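Local coordinates for 6b protein (Agrobacterium vitis, PDB 3AQ2) that disturbs plant cell proliferation, probably by acting on the host microRNA machinery, and adopts a fold related to that of ADP-ribosylating toxins, at residues S61-T66 and I137-L142; V70-A75 and N131-A136. One frame throughout, in Å; residues are numbered along the deposited sequence.

Contact 1. Residues S61-T66 and I137-L142; sequences SDQRLT and ILMSQL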
loop_
_atom_site.group_PDB
_atom_site.type_symbol
_atom_site.label_atom_id
_atom_site.label_comp_id
_atom_site.label_asym_id
_atom_site.label_seq_id
_atom_site.Cartn_x
_atom_site.Cartn_y
_atom_site.Cartn_z
ATOM N N SER A 61 8.874 -2.271 9.673
ATOM C CA SER A 61 9.414 -2.947 8.493
ATOM C C SER A 61 9.702 -4.435 8.708
ATOM O O SER A 61 10.039 -5.142 7.754
ATOM C CB SER A 61 10.672 -2.241 8.014
ATOM O OG SER A 61 11.624 -2.202 9.051
ATOM N N ASP A 62 9.570 -4.894 9.954
ATOM C CA ASP A 62 9.620 -6.327 10.282
ATOM C C ASP A 62 8.255 -6.981 10.064
ATOM O O ASP A 62 7.709 -7.653 10.959
ATOM C CB ASP A 62 10.034 -6.540 11.734
ATOM C CG ASP A 62 11.506 -6.308 11.969
ATOM O OD1 ASP A 62 12.301 -6.402 11.005
ATOM O OD2 ASP A 62 11.874 -6.046 13.132
ATOM N N GLN A 63 7.690 -6.766 8.887
ATOM C CA GLN A 63 6.478 -7.463 8.500
ATOM C C GLN A 63 6.523 -7.642 6.999
ATOM O O GLN A 63 7.399 -7.088 6.339
ATOM C CB GLN A 63 5.222 -6.695 8.936
ATOM C CG GLN A 63 5.008 -5.357 8.230
ATOM C CD GLN A 63 3.789 -4.601 8.737
ATOM O OE1 GLN A 63 3.888 -3.419 9.099
ATOM N NE2 GLN A 63 2.638 -5.273 8.775
ATOM N N ARG A 64 5.601 -8.440 6.477
ATOM C CA ARG A 64 5.528 -8.681 5.045
ATOM C C ARG A 64 4.950 -7.459 4.346
ATOM O O ARG A 64 4.274 -6.632 4.967
ATOM C CB ARG A 64 4.671 -9.915 4.756
ATOM C CG ARG A 64 5.242 -11.184 5.352
ATOM C CD ARG A 64 4.339 -12.379 5.112
ATOM N NE ARG A 64 3.033 -12.207 5.744
ATOM C CZ ARG A 64 2.087 -13.141 5.778
ATOM N NH1 ARG A 64 2.296 -14.332 5.226
ATOM N NH2 ARG A 64 0.934 -12.882 6.374
ATOM N N LEU A 65 5.212 -7.363 3.049
ATOM C CA LEU A 65 4.586 -6.346 2.222
ATOM C C LEU A 65 3.074 -6.525 2.173
ATOM O O LEU A 65 2.559 -7.658 2.212
ATOM C CB LEU A 65 5.134 -6.417 0.797
ATOM C CG LEU A 65 6.625 -6.145 0.597
ATOM C CD1 LEU A 65 6.999 -6.417 -0.851
ATOM C CD2 LEU A 65 6.987 -4.702 0.984
ATOM N N THR A 66 2.371 -5.406 2.084
ATOM C CA THR A 66 0.953 -5.412 1.695
ATOM C C THR A 66 0.777 -4.526 0.466
ATOM O O THR A 66 1.704 -3.792 0.077
ATOM C CB THR A 66 0.009 -5.000 2.846
ATOM O OG1 THR A 66 0.411 -3.730 3.375
ATOM C CG2 THR A 66 0.041 -6.061 3.970
ATOM N N ILE A 137 3.753 -1.832 -0.124
ATOM C CA ILE A 137 4.137 -1.013 1.017
ATOM C C ILE A 137 4.408 -1.839 2.259
ATOM O O ILE A 137 3.969 -2.993 2.362
ATOM C CB ILE A 137 3.035 0.025 1.384
ATOM C CG1 ILE A 137 1.717 -0.681 1.775
ATOM C CG2 ILE A 137 2.867 1.078 0.258
ATOM C CD1 ILE A 137 0.736 0.258 2.500
ATOM N N LEU A 138 5.156 -1.241 3.178
ATOM C CA LEU A 138 5.176 -1.681 4.563
ATOM C C LEU A 138 4.282 -0.710 5.325
ATOM O O LEU A 138 4.379 0.516 5.158
ATOM C CB LEU A 138 6.604 -1.678 5.104
ATOM C CG LEU A 138 7.430 -2.808 4.484
ATOM C CD1 LEU A 138 8.910 -2.527 4.635
ATOM C CD2 LEU A 138 7.075 -4.168 5.099
ATOM N N MET A 139 3.364 -1.261 6.115
ATOM C CA MET A 139 2.348 -0.445 6.777
ATOM C C MET A 139 2.865 0.210 8.058
ATOM O O MET A 139 3.681 -0.367 8.793
ATOM C CB MET A 139 1.127 -1.301 7.114
ATOM C CG MET A 139 0.358 -1.714 5.874
ATOM S SD MET A 139 -1.011 -2.817 6.264
ATOM C CE MET A 139 -0.123 -4.154 7.061
ATOM N N SER A 140 2.381 1.427 8.296
ATOM C CA SER A 140 2.654 2.153 9.526
ATOM C C SER A 140 1.761 1.654 10.667
ATOM O O SER A 140 0.882 0.812 10.462
ATOM C CB SER A 140 2.390 3.637 9.305
ATOM O OG SER A 140 0.993 3.854 9.243
ATOM N N GLN A 141 1.960 2.201 11.861
ATOM C CA GLN A 141 1.164 1.776 13.009
ATOM C C GLN A 141 -0.287 2.262 12.890
ATOM O O GLN A 141 -1.154 1.819 13.646
ATOM C CB GLN A 141 1.803 2.205 14.337
ATOM C CG GLN A 141 1.401 3.600 14.840
ATOM C CD GLN A 141 2.158 4.761 14.177
ATOM O OE1 GLN A 141 2.615 4.675 13.036
ATOM N NE2 GLN A 141 2.260 5.864 14.905
ATOM N N LEU A 142 -0.547 3.154 11.935
ATOM C CA LEU A 142 -1.904 3.679 11.738
ATOM C C LEU A 142 -2.799 2.755 10.916
ATOM O O LEU A 142 -4.005 3.008 10.785
ATOM C CB LEU A 142 -1.870 5.083 11.134
ATOM C CG LEU A 142 -1.098 6.134 11.930
ATOM C CD1 LEU A 142 -1.153 7.447 11.190
ATOM C CD2 LEU A 142 -1.647 6.296 13.343
HETATM O O HOH W 1 2.889 -4.093 5.295
#

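Contact 2. Residues V70-A75 and N131-A136; sequences VDEVTA and NGFFLA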
loop_
_atom_site.group_PDB
_atom_site.type_symbol
_atom_site.label_atom_id
_atom_site.label_comp_id
_atom_site.label_asym_id
_atom_site.label_seq_id
_atom_site.Cartn_x
_atom_site.Cartn_y
_atom_site.Cartn_z
ATOM N N VAL A 70 -4.094 0.066 -7.628
ATOM C CA VAL A 70 -4.252 1.372 -8.290
ATOM C C VAL A 70 -4.279 1.196 -9.818
ATOM O O VAL A 70 -4.004 0.106 -10.331
ATOM C CB VAL A 70 -3.092 2.352 -7.922
ATOM C CG1 VAL A 70 -3.065 2.645 -6.423
ATOM C CG2 VAL A 70 -1.737 1.782 -8.366
ATOM N N ASP A 71 -4.617 2.265 -10.532
ATOM C CA ASP A 71 -4.494 2.298 -11.991
ATOM C C ASP A 71 -3.055 2.693 -12.382
ATOM O O ASP A 71 -2.274 3.095 -11.514
ATOM C CB ASP A 71 -5.485 3.306 -12.537
ATOM C CG ASP A 71 -5.221 4.683 -12.004
ATOM O OD1 ASP A 71 -5.635 4.965 -10.858
ATOM O OD2 ASP A 71 -4.574 5.469 -12.723
ATOM N N GLU A 72 -2.683 2.581 -13.663
ATOM C CA GLU A 72 -1.270 2.824 -14.007
ATOM C C GLU A 72 -0.852 4.279 -13.831
ATOM O O GLU A 72 0.265 4.545 -13.401
ATOM C CB GLU A 72 -0.861 2.322 -15.403
ATOM C CG GLU A 72 0.678 2.180 -15.508
ATOM C CD GLU A 72 1.200 1.745 -16.869
ATOM O OE1 GLU A 72 0.392 1.458 -17.785
ATOM O OE2 GLU A 72 2.445 1.701 -17.017
ATOM N N VAL A 73 -1.753 5.211 -14.119
ATOM C CA VAL A 73 -1.421 6.635 -13.949
ATOM C C VAL A 73 -1.119 6.936 -12.476
ATOM O O VAL A 73 -0.102 7.562 -12.150
ATOM C CB VAL A 73 -2.514 7.560 -14.531
ATOM C CG1 VAL A 73 -2.206 9.027 -14.211
ATOM C CG2 VAL A 73 -2.599 7.364 -16.036
ATOM N N THR A 74 -1.978 6.436 -11.592
ATOM C CA THR A 74 -1.793 6.602 -10.152
ATOM C C THR A 74 -0.525 5.900 -9.677
ATOM O O THR A 74 0.213 6.435 -8.851
ATOM C CB THR A 74 -3.038 6.103 -9.395
ATOM O OG1 THR A 74 -4.159 6.894 -9.800
ATOM C CG2 THR A 74 -2.856 6.205 -7.884
ATOM N N ALA A 75 -0.264 4.711 -10.219
ATOM C CA ALA A 75 0.954 3.967 -9.875
ATOM C C ALA A 75 2.204 4.818 -10.153
ATOM O O ALA A 75 3.091 4.921 -9.304
ATOM C CB ALA A 75 1.002 2.652 -10.651
ATOM N N ASN A 131 -7.624 -1.129 -10.564
ATOM C CA ASN A 131 -6.731 -1.996 -9.788
ATOM C C ASN A 131 -5.803 -2.868 -10.646
ATOM O O ASN A 131 -5.341 -3.910 -10.183
ATOM C CB ASN A 131 -7.505 -2.842 -8.761
ATOM C CG ASN A 131 -8.544 -3.758 -9.403
ATOM O OD1 ASN A 131 -9.661 -3.335 -9.640
ATOM N ND2 ASN A 131 -8.181 -5.021 -9.648
ATOM N N GLY A 132 -5.529 -2.421 -11.876
ATOM C CA GLY A 132 -4.652 -3.158 -12.790
ATOM C C GLY A 132 -3.186 -3.120 -12.400
ATOM O O GLY A 132 -2.393 -3.885 -12.946
ATOM N N PHE A 133 -2.830 -2.199 -11.496
ATOM C CA PHE A 133 -1.457 -2.016 -11.013
ATOM C C PHE A 133 -1.435 -1.998 -9.489
ATOM O O PHE A 133 -2.487 -2.070 -8.857
ATOM C CB PHE A 133 -0.861 -0.725 -11.598
ATOM C CG PHE A 133 -0.576 -0.836 -13.067
ATOM C CD1 PHE A 133 -1.626 -0.857 -13.986
ATOM C CD2 PHE A 133 0.729 -1.015 -13.529
ATOM C CE1 PHE A 133 -1.377 -1.029 -15.360
ATOM C CE2 PHE A 133 0.987 -1.185 -14.900
ATOM C CZ PHE A 133 -0.072 -1.181 -15.814
ATOM N N PHE A 134 -0.251 -1.939 -8.891
ATOM C CA PHE A 134 -0.193 -1.942 -7.426
ATOM C C PHE A 134 0.980 -1.145 -6.902
ATOM O O PHE A 134 1.995 -0.967 -7.583
ATOM C CB PHE A 134 -0.106 -3.383 -6.876
ATOM C CG PHE A 134 1.196 -4.089 -7.210
ATOM C CD1 PHE A 134 2.316 -3.961 -6.372
ATOM C CD2 PHE A 134 1.305 -4.870 -8.362
ATOM C CE1 PHE A 134 3.537 -4.601 -6.677
ATOM C CE2 PHE A 134 2.520 -5.528 -8.678
ATOM C CZ PHE A 134 3.633 -5.392 -7.846
ATOM N N LEU A 135 0.815 -0.699 -5.663
ATOM C CA LEU A 135 1.887 -0.159 -4.841
ATOM C C LEU A 135 2.124 -1.176 -3.725
ATOM O O LEU A 135 1.186 -1.583 -3.043
ATOM C CB LEU A 135 1.448 1.184 -4.234
ATOM C CG LEU A 135 1.043 2.265 -5.249
ATOM C CD1 LEU A 135 0.421 3.460 -4.539
ATOM C CD2 LEU A 135 2.245 2.673 -6.075
ATOM N N ALA A 136 3.366 -1.609 -3.560
ATOM C CA ALA A 136 3.732 -2.494 -2.457
ATOM C C ALA A 136 4.305 -1.650 -1.325
ATOM O O ALA A 136 5.223 -0.845 -1.534
ATOM C CB ALA A 136 4.730 -3.547 -2.939
#

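Contact 1. Residues S61-T66 and I137-L142
Thr66 and Met139 meet at about a right angle, the threonine's two branches lying against different parts of the thioether chain. OG1 of Thr66 approaches Met139 CG at 3.2 Å and also lies close to SD, whereas CG2 of Thr66 rests 3.6 Å from Met139 CE. The last bend of the methionine, with chi3 at -58°, turns CE back beside that methyl. Ile137 puts its side chain on the same sheet face as Thr66, and its CG1 reaches Thr66 OG1. Tyr159 of strand 154-161 packs against both Thr66 and Met139.

The backbones form the end of an antiparallel ladder between strands 66-70 and 133-137. Thr66 and Ile137 are a hydrogen-bonded pair, Thr66 N giving to Ile137 O at 2.9 Å and Ile137 N to Thr66 O at 2.8 Å, both bonds nearly straight. Beyond this pair the chains splay, and a water takes the next rung: it donates to Arg64 O at 2.9 Å and accepts from Met139 N at 3.0 Å. The water also makes a weak bond to Ile137 O and a hydrogen bond with Thr66 OG1.

Leu138 serves a different set of neighbours, its two methyls parting to separate targets. CD1 sits 3.8 Å from Ser61 CB, while CD2 presses on the backbone at Gln63 O and passes Gln63 CG, the glutamine and leucine chains running in opposite directions. Leu65 slants across the same leucine, its CD2 4.0 Å from Leu138 CG. Helix 20-38 backs this apolar patch, with Leu27 on Leu65 and Phe34 on Leu138, and its Arg31 donates through NE to Gln63 O.

Contact 2. Residues V70-A75 and N131-A136
Glu72 lies across one face of the Phe133 ring like a lid, its aliphatic stem and carboxylate both following the flat surface. CB of Glu72 comes over the CE1 side, 3.4 Å from that atom, and CG stands 3.5 Å from the ring centroid, only 17° off the normal, in a CH-pi contact. With CG anti to the backbone N (chi1 -161°) and the chain extended beyond it, the carboxylate carries on over the ring's outer end. Its plane is tilted by 12° from that of the ring, and OE1 of Glu72 approaches Phe133 CZ at 3.3 Å.

At the root of the ring, the small Ala75 probably lets the first turn of helix 72-81 come down on the strand, its CB touching Phe133 CB at 4.0 Å. Val70 fills the place beside it: CG2 rests against the backbone carbonyl of Phe133, and CG1 meets Leu135 CD1 at 4.0 Å, the two side chains crossing at about a right angle. Leu200 of strand 199-202 packs against both Ala75 and Leu135, and Pro85 adjoins Val70.

Gly132 and Phe133 together face Val70 in a classic beta bulge. Phe133 N gives a 2.8 Å bond to Val70 O, and Val70 N returns one of 2.9 Å to Phe133 O. Directly after this pair the chain turns into the helix, with Asp71 as N-cap: its OD2 accepts from Thr74 N at 3.0 Å, and its OD1 from Thr74 OG1.

Dispersion and CH-pi contact should account for most of the attraction between Glu72 and the ring, since a carboxylate stacked on an aromatic face is probably neutral to unfavourable electrostatically; the exposed carboxylate can probably be hydrated, and a long, weak ion pair with Arg15 may ease its charge a little.

Contacts 1 and 2 mark the two ends of one antiparallel pairing, between strands 66-70 and 133-137, with centres 18 Å apart on opposite sides of the chain's centre. Between them, Leu135 bonds to Val68 through the backbone, in the same register as the end pairs. Direct packing also joins them, Leu65 CD1 lying 4.2 Å from Ala136 CB. Along the chain, 70-75 and 131-136 are nested inside the loop closed by 61-66 and 137-142. Within the mixed four-stranded sheet, strand 66-70 is outermost and 133-137 lies between it and 199-202, so the pairing ties an edge strand, and the helix 72-81 that follows, to the sheet's interior.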